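Tail protein, 43 kDa (Neisseria meningitidis MC58, PDB 3D37) is of unknown function but probably forms part of the baseplate hub of a Mu-like phage tail. Local coordinates at residues 96-101 and 125-130; 150-155 and 172-177; 157-160 and 165-168; 216-221 and 271-276; 276-281 and 312-317. All coordinates share one frame; numbering follows the deposited sequence.

How the contacts relate
From the N terminus, contact 1 comes first, closing a loop that holds helix 113-121 and fastening helix 95-100 to the chain just before strand 130-133. Contact 2 follows in series and lays helix 151-161 over strand 174-177; contact 3 is nested in its loop, where the same helix turns back into strand 165-168. These three lie in the gp44-like second domain, with contacts 1 and 2 touching and the centres of contacts 2 and 3 about 5 Å apart. Contact 4 then joins the small sheet of the third domain to the end of helix 259-276. Through the shared Glu276 the chain passes directly into contact 5, which packs two strands of the C-terminal domain.

Contact 1: 96-101 and 125-130; sequences GFLVDC and PQIKAV
Gln126 opens the contact by reaching over one face of the Phe97 ring, and Ile127 completes it by meeting Leu98. Gln126 CG lies 3.9 Å from Phe97 CE2, and the bend at the second torsion then carries the amide group over the ring, nearer the rim than the centre. The amide does not lie flat on the phenyl group: the two planes are turned 61° apart, and the side chains cross at about a right angle. Phe97 is turned so that CG stands anti to its carbonyl carbon (chi1 -69°), which sends the ring out from the helix toward this loop. One residue further on, the interaction becomes purely apolar. Ile127 CD1 and Leu98 CD2 approach tip to tip at 4.1 Å, each the end of a branch directed at the other segment. Beyond Ile127 the chain leaves the helix behind, and Val130 begins strand 130-133.

Trp124 stacks on the Phe97 ring and also touches Leu98. His246 of a second subunit packs on both Phe97 and Gln126, so the pair is part of a subunit interface. At the far end of the short helix, Asp100 makes salt bridges with Arg92 and with Arg247 of that second subunit. Taken together, the contact packs a short helix against a loop in a small alpha/beta unit, where short helices and a three-stranded sheet share one apolar core, within the second domain related to the baseplate hub protein gp44.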
# COMPACT_ATOMS: atom_id res chain seq x y z
N GLY A 96 -4.25 -12.80 35.23
CA GLY A 96 -5.57 -12.85 34.61
C GLY A 96 -6.70 -13.37 35.50
O GLY A 96 -7.76 -12.82 35.48
N PHE A 97 -6.46 -14.43 36.27
CA PHE A 97 -7.38 -14.87 37.31
C PHE A 97 -7.73 -13.78 38.34
O PHE A 97 -8.89 -13.53 38.64
CB PHE A 97 -6.79 -16.04 38.10
CG PHE A 97 -6.69 -17.32 37.31
CD1 PHE A 97 -7.86 -18.00 36.93
CD2 PHE A 97 -5.44 -17.86 36.98
CE1 PHE A 97 -7.78 -19.19 36.22
CE2 PHE A 97 -5.34 -19.05 36.26
CZ PHE A 97 -6.52 -19.73 35.89
N LEU A 98 -6.71 -13.13 38.90
CA LEU A 98 -6.93 -12.08 39.90
C LEU A 98 -7.61 -10.84 39.32
O LEU A 98 -8.44 -10.24 39.97
CB LEU A 98 -5.59 -11.72 40.54
CG LEU A 98 -4.78 -12.91 41.09
CD1 LEU A 98 -3.95 -12.54 42.31
CD2 LEU A 98 -5.68 -14.08 41.42
N VAL A 99 -7.27 -10.48 38.08
CA VAL A 99 -7.93 -9.39 37.35
C VAL A 99 -9.39 -9.65 37.06
O VAL A 99 -10.23 -8.72 37.04
CB VAL A 99 -7.22 -9.09 35.97
CG1 VAL A 99 -8.11 -8.25 35.09
CG2 VAL A 99 -5.84 -8.44 36.18
N ASP A 100 -9.70 -10.92 36.78
CA ASP A 100 -11.04 -11.32 36.40
C ASP A 100 -11.92 -11.57 37.64
O ASP A 100 -13.08 -11.20 37.65
CB ASP A 100 -11.05 -12.62 35.61
CG ASP A 100 -10.44 -12.51 34.21
OD1 ASP A 100 -10.15 -11.41 33.65
OD2 ASP A 100 -10.24 -13.62 33.67
N CYS A 101 -11.36 -12.24 38.64
CA CYS A 101 -12.12 -12.81 39.77
C CYS A 101 -12.25 -11.84 40.94
O CYS A 101 -11.61 -10.78 40.98
CB CYS A 101 -11.45 -14.10 40.27
SG CYS A 101 -11.16 -15.39 38.94
N PRO A 125 -4.12 -22.08 43.29
CA PRO A 125 -2.94 -22.86 43.63
C PRO A 125 -2.00 -22.94 42.49
O PRO A 125 -0.81 -23.23 42.70
CB PRO A 125 -3.51 -24.24 44.03
CG PRO A 125 -4.84 -24.30 43.42
CD PRO A 125 -5.34 -22.90 43.37
N GLN A 126 -2.54 -22.66 41.30
CA GLN A 126 -1.77 -22.41 40.09
C GLN A 126 -0.64 -21.35 40.33
O GLN A 126 0.49 -21.47 39.81
CB GLN A 126 -2.75 -22.11 38.89
CG GLN A 126 -4.13 -21.31 39.21
CD GLN A 126 -5.51 -22.13 39.39
OE1 GLN A 126 -5.58 -23.12 39.99
NE2 GLN A 126 -6.56 -21.58 38.91
N ILE A 127 -0.92 -20.36 41.18
CA ILE A 127 0.13 -19.47 41.72
C ILE A 127 0.79 -20.22 42.90
O ILE A 127 0.26 -20.28 44.00
CB ILE A 127 -0.45 -18.07 42.16
CG1 ILE A 127 -1.18 -17.38 41.00
CG2 ILE A 127 0.66 -17.15 42.70
CD1 ILE A 127 -2.17 -16.27 41.39
N LYS A 128 1.97 -20.79 42.65
CA LYS A 128 2.59 -21.75 43.56
C LYS A 128 3.55 -21.15 44.60
O LYS A 128 3.99 -21.88 45.49
CB LYS A 128 3.32 -22.83 42.77
CG LYS A 128 2.44 -23.84 42.07
CD LYS A 128 3.27 -24.70 41.13
CE LYS A 128 2.40 -25.76 40.42
NZ LYS A 128 3.00 -26.27 39.12
N ALA A 129 3.89 -19.86 44.49
CA ALA A 129 4.61 -19.15 45.55
C ALA A 129 4.28 -17.68 45.53
O ALA A 129 4.01 -17.11 44.45
CB ALA A 129 6.12 -19.33 45.43
N VAL A 130 4.26 -17.08 46.72
CA VAL A 130 4.14 -15.63 46.87
C VAL A 130 5.40 -15.13 47.62
O VAL A 130 5.76 -15.64 48.68
CB VAL A 130 2.86 -15.25 47.61
CG1 VAL A 130 2.63 -13.75 47.57
CG2 VAL A 130 1.69 -16.02 47.03

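Contact 2: 150-155 and 172-177; sequences TVWQAL and GTLVVG
The apolar layer between a helix and a small sheet, in the gp44-like second domain, is built here by Trp152 and Leu155 of helix 151-161 against Leu174 and Val176 of strand 174-177. Leucine meets leucine tip to tip, with Leu155 CD2 3.9 Å from Leu174 CD2. Both leucines hold CG anti to the backbone N (chi1 176° in Leu174), which extends each toward the other. The other branch of Leu174 sits between two partners: CD1 is 4.0 Å from Trp152 CZ3, on the benzo part of the indole, and touches Leu155 CD2 as well. Trp152 and Leu174 run antiparallel alongside one another. Further along the strand, Leu155 CD1 makes a looser contact of 4.4 Å with Val176 CG2.

The start of the helix is fixed by a capping box. Gln153 N donates to Thr150 OG1 (2.8 Å, 167° at the hydrogen), and Thr150 N returns a bond of 3.0 Å to a lone pair of Gln153 OE1, in the carbonyl plane.

Helix and strand segments run nearly the same way, 26° apart. Around them, helix 113-121 packs on Leu155, Leu174 and Val176, Leu98 of helix 95-100 touches Trp152, and strand 165-168 borders 174-177 in the sheet.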
# COMPACT_ATOMS: atom_id res chain seq x y z
N THR A 150 -11.58 -6.57 42.41
CA THR A 150 -11.01 -7.73 41.88
C THR A 150 -9.91 -8.06 42.85
O THR A 150 -9.45 -7.21 43.59
CB THR A 150 -10.41 -7.44 40.44
OG1 THR A 150 -9.32 -6.50 40.52
CG2 THR A 150 -11.50 -6.92 39.47
N VAL A 151 -9.46 -9.29 42.84
CA VAL A 151 -8.29 -9.65 43.64
C VAL A 151 -7.09 -8.70 43.33
O VAL A 151 -6.36 -8.25 44.26
CB VAL A 151 -7.91 -11.14 43.44
CG1 VAL A 151 -6.82 -11.55 44.41
CG2 VAL A 151 -9.15 -12.03 43.62
N TRP A 152 -6.89 -8.41 42.02
CA TRP A 152 -5.84 -7.53 41.53
C TRP A 152 -5.94 -6.11 42.09
O TRP A 152 -4.99 -5.62 42.66
CB TRP A 152 -5.75 -7.49 39.99
CG TRP A 152 -4.39 -7.06 39.64
CD1 TRP A 152 -4.00 -5.79 39.26
CD2 TRP A 152 -3.21 -7.81 39.80
NE1 TRP A 152 -2.64 -5.73 39.15
CE2 TRP A 152 -2.12 -6.96 39.45
CE3 TRP A 152 -2.95 -9.15 40.13
CZ2 TRP A 152 -0.81 -7.40 39.42
CZ3 TRP A 152 -1.66 -9.58 40.12
CH2 TRP A 152 -0.59 -8.72 39.76
N GLN A 153 -7.07 -5.46 41.90
CA GLN A 153 -7.34 -4.15 42.53
C GLN A 153 -7.04 -4.12 44.00
O GLN A 153 -6.40 -3.18 44.48
CB GLN A 153 -8.79 -3.76 42.36
CG GLN A 153 -9.08 -3.23 41.00
CD GLN A 153 -10.57 -3.04 40.76
OE1 GLN A 153 -11.38 -3.83 41.25
NE2 GLN A 153 -10.93 -2.02 39.98
N ALA A 154 -7.48 -5.17 44.71
CA ALA A 154 -7.30 -5.25 46.13
C ALA A 154 -5.84 -5.41 46.45
O ALA A 154 -5.31 -4.85 47.42
CB ALA A 154 -8.12 -6.46 46.72
N LEU A 155 -5.17 -6.21 45.64
CA LEU A 155 -3.78 -6.46 45.87
C LEU A 155 -2.93 -5.17 45.61
O LEU A 155 -1.92 -4.93 46.30
CB LEU A 155 -3.35 -7.58 44.93
CG LEU A 155 -2.14 -8.45 45.15
CD1 LEU A 155 -2.14 -9.03 46.52
CD2 LEU A 155 -2.30 -9.53 44.10
N GLY A 172 5.55 -17.82 37.33
CA GLY A 172 4.22 -17.88 37.91
C GLY A 172 4.12 -17.48 39.40
O GLY A 172 3.03 -17.53 39.97
N THR A 173 5.24 -17.07 40.00
CA THR A 173 5.25 -16.54 41.40
C THR A 173 4.67 -15.13 41.41
O THR A 173 5.01 -14.29 40.57
CB THR A 173 6.71 -16.46 41.94
OG1 THR A 173 7.34 -17.72 41.81
CG2 THR A 173 6.79 -16.01 43.37
N LEU A 174 3.76 -14.89 42.36
CA LEU A 174 3.25 -13.57 42.61
C LEU A 174 4.28 -12.82 43.52
O LEU A 174 4.74 -13.37 44.54
CB LEU A 174 1.88 -13.68 43.27
CG LEU A 174 1.19 -12.40 43.70
CD1 LEU A 174 0.90 -11.44 42.53
CD2 LEU A 174 -0.09 -12.77 44.48
N VAL A 175 4.65 -11.60 43.12
CA VAL A 175 5.58 -10.79 43.89
C VAL A 175 4.78 -9.59 44.34
O VAL A 175 3.93 -9.14 43.61
CB VAL A 175 6.79 -10.39 43.09
CG1 VAL A 175 7.60 -9.31 43.82
CG2 VAL A 175 7.66 -11.59 42.80
N VAL A 176 4.95 -9.18 45.61
CA VAL A 176 4.61 -7.80 46.04
C VAL A 176 5.94 -7.21 46.40
O VAL A 176 6.77 -7.86 47.06
CB VAL A 176 3.57 -7.66 47.17
CG1 VAL A 176 3.49 -6.22 47.63
CG2 VAL A 176 2.18 -8.04 46.67
N GLY A 177 6.21 -6.03 45.85
CA GLY A 177 7.55 -5.50 45.91
C GLY A 177 7.76 -4.20 45.16
O GLY A 177 6.84 -3.45 44.90

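Contact 3: 157-160 and 165-168; sequences HIAN and HPWL
The imidazole of His165 is swung opposite its backbone N (chi1 -164°), while in Asn160 CG stands opposite the carbonyl carbon (chi1 -78°); these settings bring the two polar side chains alongside each other. They point the same way, and the amide reaches the edge of the histidine ring. The planes of amide and imidazole are 27° apart, so the amide lies beside the ring's edge, slightly tilted and a little out of its plane. The next residue of the strand covers a face instead: Pro166 CD stands 3.3 Å above the plane of the His165 ring, displaced toward its rim.

The apolar half of the contact belongs to Ala159. Its methyl group points at the strand and fits against the backbone, with CB 3.7 Å from His165 CA. The same CB lies 3.8 Å from Pro166 CD, at the point where the proline ring joins the chain. A side chain this short allows a very close backbone approach, Ala159 CA and His165 CA being 5.0 Å apart.

Just four residues separate the segments, so the contact closes the short connection by which helix 151-161 passes into strand 165-168. That strand is an outer one of its sheet within the chain and pairs antiparallel with 174-177, through His165 with Gly177 and Trp167 with Val175. Pro166 also packs on Trp152 and Leu155, while Ile158 faces helix 113-121.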
# COMPACT_ATOMS: atom_id res chain seq x y z
N HIS A 157 -4.02 -1.94 45.82
CA HIS A 157 -4.37 -1.11 47.01
C HIS A 157 -3.48 -1.44 48.21
O HIS A 157 -2.69 -0.63 48.69
CB HIS A 157 -5.83 -1.37 47.32
CG HIS A 157 -6.57 -0.19 47.89
ND1 HIS A 157 -7.26 0.71 47.10
CD2 HIS A 157 -6.75 0.21 49.17
CE1 HIS A 157 -7.82 1.63 47.88
NE2 HIS A 157 -7.53 1.35 49.14
N ILE A 158 -3.55 -2.67 48.66
CA ILE A 158 -2.76 -3.14 49.75
C ILE A 158 -1.26 -2.88 49.55
O ILE A 158 -0.56 -2.32 50.43
CB ILE A 158 -3.01 -4.67 49.95
CG1 ILE A 158 -4.43 -4.92 50.48
CG2 ILE A 158 -2.00 -5.24 50.88
CD1 ILE A 158 -4.96 -6.33 50.15
N ALA A 159 -0.77 -3.32 48.41
CA ALA A 159 0.64 -3.20 48.05
C ALA A 159 1.07 -1.73 48.05
O ALA A 159 2.11 -1.38 48.62
CB ALA A 159 0.90 -3.87 46.60
N ASN A 160 0.22 -0.89 47.46
CA ASN A 160 0.55 0.48 47.19
C ASN A 160 0.55 1.28 48.50
O ASN A 160 1.40 2.19 48.69
CB ASN A 160 -0.38 1.10 46.12
CG ASN A 160 -0.01 0.67 44.66
OD1 ASN A 160 1.02 0.01 44.40
ND2 ASN A 160 -0.87 1.03 43.72
N HIS A 165 4.11 -2.78 44.92
CA HIS A 165 3.23 -3.09 43.81
C HIS A 165 3.27 -4.59 43.53
O HIS A 165 4.33 -5.20 43.69
CB HIS A 165 3.71 -2.28 42.54
CG HIS A 165 2.69 -2.22 41.46
ND1 HIS A 165 1.68 -1.28 41.45
CD2 HIS A 165 2.51 -2.97 40.35
CE1 HIS A 165 0.90 -1.48 40.41
NE2 HIS A 165 1.39 -2.49 39.71
N PRO A 166 2.16 -5.18 43.07
CA PRO A 166 2.16 -6.59 42.70
C PRO A 166 2.56 -6.86 41.24
O PRO A 166 2.20 -6.08 40.36
CB PRO A 166 0.70 -6.99 42.88
CG PRO A 166 -0.05 -5.80 42.51
CD PRO A 166 0.82 -4.59 42.89
N TRP A 167 3.26 -7.97 41.00
CA TRP A 167 3.36 -8.52 39.65
C TRP A 167 3.59 -9.99 39.70
O TRP A 167 4.04 -10.49 40.72
CB TRP A 167 4.47 -7.85 38.84
CG TRP A 167 5.87 -8.04 39.39
CD1 TRP A 167 6.74 -9.01 39.04
CD2 TRP A 167 6.55 -7.21 40.35
NE1 TRP A 167 7.92 -8.86 39.74
CE2 TRP A 167 7.82 -7.75 40.53
CE3 TRP A 167 6.19 -6.07 41.07
CZ2 TRP A 167 8.75 -7.18 41.36
CZ3 TRP A 167 7.08 -5.50 41.86
CH2 TRP A 167 8.35 -6.04 42.03
N LEU A 168 3.34 -10.65 38.57
CA LEU A 168 3.80 -12.01 38.32
C LEU A 168 5.16 -12.07 37.68
O LEU A 168 5.46 -11.34 36.73
CB LEU A 168 2.80 -12.79 37.43
CG LEU A 168 1.53 -13.32 38.07
CD1 LEU A 168 1.85 -14.47 39.07
CD2 LEU A 168 0.85 -12.16 38.77

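Contact 4: 216-221 and 271-276; sequences VTFLAQ and ADWRLE
The indole of Trp273 and the ring of Phe218 meet corner first and obliquely, whereas Val216 lies over one face of that phenyl ring. Val216 CG1 stands 3.3 Å above the Phe218 plane, offset toward the rim, so the valine and phenylalanine form a compact pair on the strand. Phe213 packs edge-to-face with Trp273. The motif is a helix laid against the small mixed sheet of the third domain: the end of helix 259-276 is joined to strand 215-220, the middle strand between 234-239 and 249-252, and leads on to strand 278-285 of the C-terminal domain.

The contact depends on the reach of the tryptophan. The CA atoms of Val216 and Trp273 are 11.7 Å apart, and the indole spans about half of that, the strand side chains the rest. CG of Trp273 is anti to the carbonyl carbon (chi1 -75°), which directs the indole away from the helix backbone and toward the sheet. Val216 comes from the opposite direction and receives the outer corner of the benzo ring between its two methyl groups, CG1 and CG2 each lying 4.2 Å from Trp273 CZ3. Phe218 adds apolar surface beside it, and its ring packs on Leu262, Ala266 and Leu270 of the preceding turns of the helix.

Val251, on the neighbouring strand, touches both aromatic residues and extends the same apolar patch. The helix is regular here, with Leu275 N bonded to Ala271 O at 3.0 Å. A single indole atom thus serves both strand residues: besides the valine methyls, Trp273 CZ3 approaches Phe218 CZ to 4.4 Å.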
# COMPACT_ATOMS: atom_id res chain seq x y z
N VAL A 216 -0.60 21.09 44.42
CA VAL A 216 -1.55 20.00 44.63
C VAL A 216 -1.83 19.94 46.10
O VAL A 216 -0.92 19.80 46.91
CB VAL A 216 -1.03 18.65 44.10
CG1 VAL A 216 -2.06 17.52 44.40
CG2 VAL A 216 -0.74 18.77 42.59
N THR A 217 -3.09 20.07 46.44
CA THR A 217 -3.48 20.03 47.81
C THR A 217 -4.04 18.65 48.09
O THR A 217 -4.99 18.20 47.44
CB THR A 217 -4.43 21.23 48.14
OG1 THR A 217 -5.56 21.23 47.26
CG2 THR A 217 -3.67 22.55 47.94
N PHE A 218 -3.41 17.95 49.03
CA PHE A 218 -3.80 16.60 49.43
C PHE A 218 -4.57 16.69 50.75
O PHE A 218 -4.13 17.38 51.69
CB PHE A 218 -2.57 15.70 49.59
CG PHE A 218 -1.83 15.42 48.28
CD1 PHE A 218 -2.21 14.37 47.46
CD2 PHE A 218 -0.75 16.21 47.89
CE1 PHE A 218 -1.51 14.10 46.25
CE2 PHE A 218 -0.05 15.96 46.70
CZ PHE A 218 -0.44 14.91 45.88
N LEU A 219 -5.72 16.00 50.80
CA LEU A 219 -6.63 16.06 51.96
C LEU A 219 -6.88 14.67 52.49
O LEU A 219 -6.97 13.69 51.73
CB LEU A 219 -7.99 16.69 51.60
CG LEU A 219 -8.06 18.05 50.91
CD1 LEU A 219 -9.61 18.44 50.70
CD2 LEU A 219 -7.29 19.09 51.77
N ALA A 220 -6.98 14.57 53.81
CA ALA A 220 -7.44 13.33 54.43
C ALA A 220 -8.11 13.62 55.77
O ALA A 220 -7.93 14.70 56.37
CB ALA A 220 -6.28 12.30 54.59
N GLN A 221 -8.93 12.68 56.20
CA GLN A 221 -9.64 12.80 57.45
C GLN A 221 -9.02 11.80 58.44
O GLN A 221 -8.83 10.62 58.09
CB GLN A 221 -11.13 12.54 57.23
N ALA A 271 4.91 10.74 42.40
CA ALA A 271 5.94 9.96 41.68
C ALA A 271 5.30 9.23 40.52
O ALA A 271 5.89 9.11 39.43
CB ALA A 271 6.66 9.00 42.63
N ASP A 272 4.08 8.77 40.72
CA ASP A 272 3.35 8.13 39.65
C ASP A 272 3.10 9.11 38.51
O ASP A 272 3.28 8.78 37.35
CB ASP A 272 2.02 7.58 40.16
CG ASP A 272 2.18 6.31 41.01
OD1 ASP A 272 3.30 5.71 41.04
OD2 ASP A 272 1.19 5.93 41.67
N TRP A 273 2.70 10.33 38.84
CA TRP A 273 2.49 11.35 37.83
C TRP A 273 3.80 11.69 37.10
O TRP A 273 3.83 11.88 35.87
CB TRP A 273 1.89 12.60 38.45
CG TRP A 273 0.46 12.46 38.79
CD1 TRP A 273 -0.43 11.60 38.22
CD2 TRP A 273 -0.27 13.22 39.77
NE1 TRP A 273 -1.68 11.77 38.78
CE2 TRP A 273 -1.61 12.75 39.74
CE3 TRP A 273 0.07 14.23 40.67
CZ2 TRP A 273 -2.61 13.27 40.57
CZ3 TRP A 273 -0.93 14.75 41.50
CH2 TRP A 273 -2.26 14.26 41.45
N ARG A 274 4.88 11.75 37.87
CA ARG A 274 6.17 12.12 37.29
C ARG A 274 6.62 11.05 36.28
O ARG A 274 7.18 11.35 35.28
CB ARG A 274 7.18 12.29 38.43
CG ARG A 274 8.63 12.40 37.99
CD ARG A 274 9.56 12.67 39.22
NE ARG A 274 10.87 13.09 38.73
CZ ARG A 274 11.84 13.62 39.49
NH1 ARG A 274 11.68 13.81 40.79
NH2 ARG A 274 12.98 13.96 38.91
N LEU A 275 6.40 9.79 36.59
CA LEU A 275 6.70 8.70 35.67
C LEU A 275 5.90 8.77 34.39
O LEU A 275 6.43 8.48 33.29
CB LEU A 275 6.47 7.35 36.34
CG LEU A 275 7.56 6.99 37.33
CD1 LEU A 275 7.05 5.91 38.37
CD2 LEU A 275 8.83 6.55 36.57
N GLU A 276 4.62 9.12 34.52
CA GLU A 276 3.74 9.26 33.34
C GLU A 276 4.20 10.31 32.36
O GLU A 276 3.85 10.25 31.20
CB GLU A 276 2.31 9.62 33.76
CG GLU A 276 1.48 8.49 34.25
CD GLU A 276 0.23 9.00 34.97
OE1 GLU A 276 -0.22 10.12 34.62
OE2 GLU A 276 -0.28 8.31 35.88

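Contact 5: 276-281 and 312-317; sequences EGFTLT and AVFFLM
A CH-pi interaction between Leu280 and Phe314 is central to this contact. Leu280 CD2 sits over the middle of the Phe314 ring, 3.7 Å from its centroid and 12° off the ring normal, so that one methyl group covers the aromatic face. CG of Leu280 is anti to the backbone N (chi1 172°), extending the branch toward the opposing strand, while Phe314 holds CG anti to its carbonyl carbon (chi1 -60°); the two side chains cross at about a right angle.

Apolar packing between aromatic rings supplies the rest. Phe278 CE2 comes to 3.9 Å from Phe314 CE1, the rings meeting obliquely. Phe278 and Leu280, two residues apart on one strand, therefore both rest on the single ring of Phe314.

Backbone pairing holds the strands from outside the contact: Thr279 bonds to Glu206, Leu280 to Leu335 and Ala312 to Val303. Trp207 packs edge-to-face with Phe278, and Val303 touches Phe314. Strands 278-285 and 310-324 are both antiparallel neighbours of 330-337, yet here they face each other through side chains, as across the interior of a curled beta structure, consistent with the phage-barrel clan to which this C-terminal domain belongs.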
# COMPACT_ATOMS: atom_id res chain seq x y z
N GLU A 276 4.62 9.12 34.52
CA GLU A 276 3.74 9.26 33.34
C GLU A 276 4.20 10.31 32.36
O GLU A 276 3.85 10.25 31.20
CB GLU A 276 2.31 9.62 33.76
CG GLU A 276 1.48 8.49 34.25
CD GLU A 276 0.23 9.00 34.97
OE1 GLU A 276 -0.22 10.12 34.62
OE2 GLU A 276 -0.28 8.31 35.88
N GLY A 277 4.97 11.28 32.85
CA GLY A 277 5.40 12.39 32.06
C GLY A 277 6.54 12.13 31.11
O GLY A 277 6.78 12.94 30.22
N PHE A 278 7.24 10.99 31.25
CA PHE A 278 8.42 10.74 30.39
C PHE A 278 8.52 9.25 30.10
O PHE A 278 8.46 8.44 31.03
CB PHE A 278 9.72 11.28 31.03
CG PHE A 278 10.97 10.89 30.28
CD1 PHE A 278 11.48 11.70 29.30
CD2 PHE A 278 11.62 9.71 30.58
CE1 PHE A 278 12.59 11.37 28.63
CE2 PHE A 278 12.74 9.37 29.91
CZ PHE A 278 13.23 10.19 28.92
N THR A 279 8.67 8.90 28.83
CA THR A 279 8.95 7.51 28.42
C THR A 279 10.02 7.53 27.33
O THR A 279 9.93 8.30 26.38
CB THR A 279 7.69 6.78 27.85
OG1 THR A 279 6.58 7.05 28.71
CG2 THR A 279 7.94 5.24 27.74
N LEU A 280 11.03 6.68 27.50
CA LEU A 280 12.03 6.37 26.49
C LEU A 280 11.78 4.95 26.03
O LEU A 280 11.88 4.02 26.83
CB LEU A 280 13.42 6.49 27.11
CG LEU A 280 14.63 6.03 26.29
CD1 LEU A 280 14.83 6.84 25.04
CD2 LEU A 280 15.90 6.05 27.24
N THR A 281 11.39 4.78 24.78
CA THR A 281 11.15 3.46 24.16
C THR A 281 12.27 3.12 23.18
O THR A 281 12.46 3.79 22.16
CB THR A 281 9.74 3.38 23.47
OG1 THR A 281 8.75 3.86 24.38
CG2 THR A 281 9.39 2.00 23.10
N ALA A 312 22.80 8.29 30.57
CA ALA A 312 22.13 8.08 31.86
C ALA A 312 21.63 6.66 31.98
O ALA A 312 21.62 5.90 30.99
CB ALA A 312 20.95 9.06 31.99
N VAL A 313 21.24 6.31 33.19
CA VAL A 313 20.68 5.02 33.49
C VAL A 313 19.15 5.22 33.62
O VAL A 313 18.66 6.23 34.18
CB VAL A 313 21.24 4.40 34.80
CG1 VAL A 313 20.54 3.07 35.15
CG2 VAL A 313 22.75 4.22 34.71
N PHE A 314 18.44 4.26 33.04
CA PHE A 314 17.00 4.19 33.03
C PHE A 314 16.56 2.82 33.57
O PHE A 314 17.30 1.82 33.52
CB PHE A 314 16.43 4.43 31.63
CG PHE A 314 16.80 5.77 31.06
CD1 PHE A 314 16.01 6.89 31.30
CD2 PHE A 314 17.95 5.92 30.30
CE1 PHE A 314 16.37 8.14 30.79
CE2 PHE A 314 18.34 7.17 29.80
CZ PHE A 314 17.52 8.29 30.04
N PHE A 315 15.34 2.84 34.09
CA PHE A 315 14.67 1.70 34.69
C PHE A 315 13.65 1.09 33.72
O PHE A 315 12.79 1.78 33.14
CB PHE A 315 13.96 2.13 35.95
CG PHE A 315 13.27 1.01 36.65
CD1 PHE A 315 14.02 0.00 37.24
CD2 PHE A 315 11.87 0.93 36.70
CE1 PHE A 315 13.39 -1.07 37.89
CE2 PHE A 315 11.22 -0.14 37.35
CZ PHE A 315 11.99 -1.15 37.94
N LEU A 316 13.79 -0.21 33.50
CA LEU A 316 12.97 -0.92 32.54
C LEU A 316 11.63 -1.35 33.16
O LEU A 316 11.57 -2.21 34.00
CB LEU A 316 13.71 -2.10 31.93
CG LEU A 316 13.03 -2.90 30.83
CD1 LEU A 316 12.86 -2.01 29.56
CD2 LEU A 316 13.85 -4.20 30.51
N MET A 317 10.57 -0.74 32.69
CA MET A 317 9.24 -0.86 33.34
C MET A 317 8.38 -1.83 32.55
O MET A 317 7.45 -2.39 33.06
CB MET A 317 8.61 0.56 33.39
CG MET A 317 7.35 0.70 34.14
SD MET A 317 7.44 0.70 35.98
CE MET A 317 8.25 2.34 36.05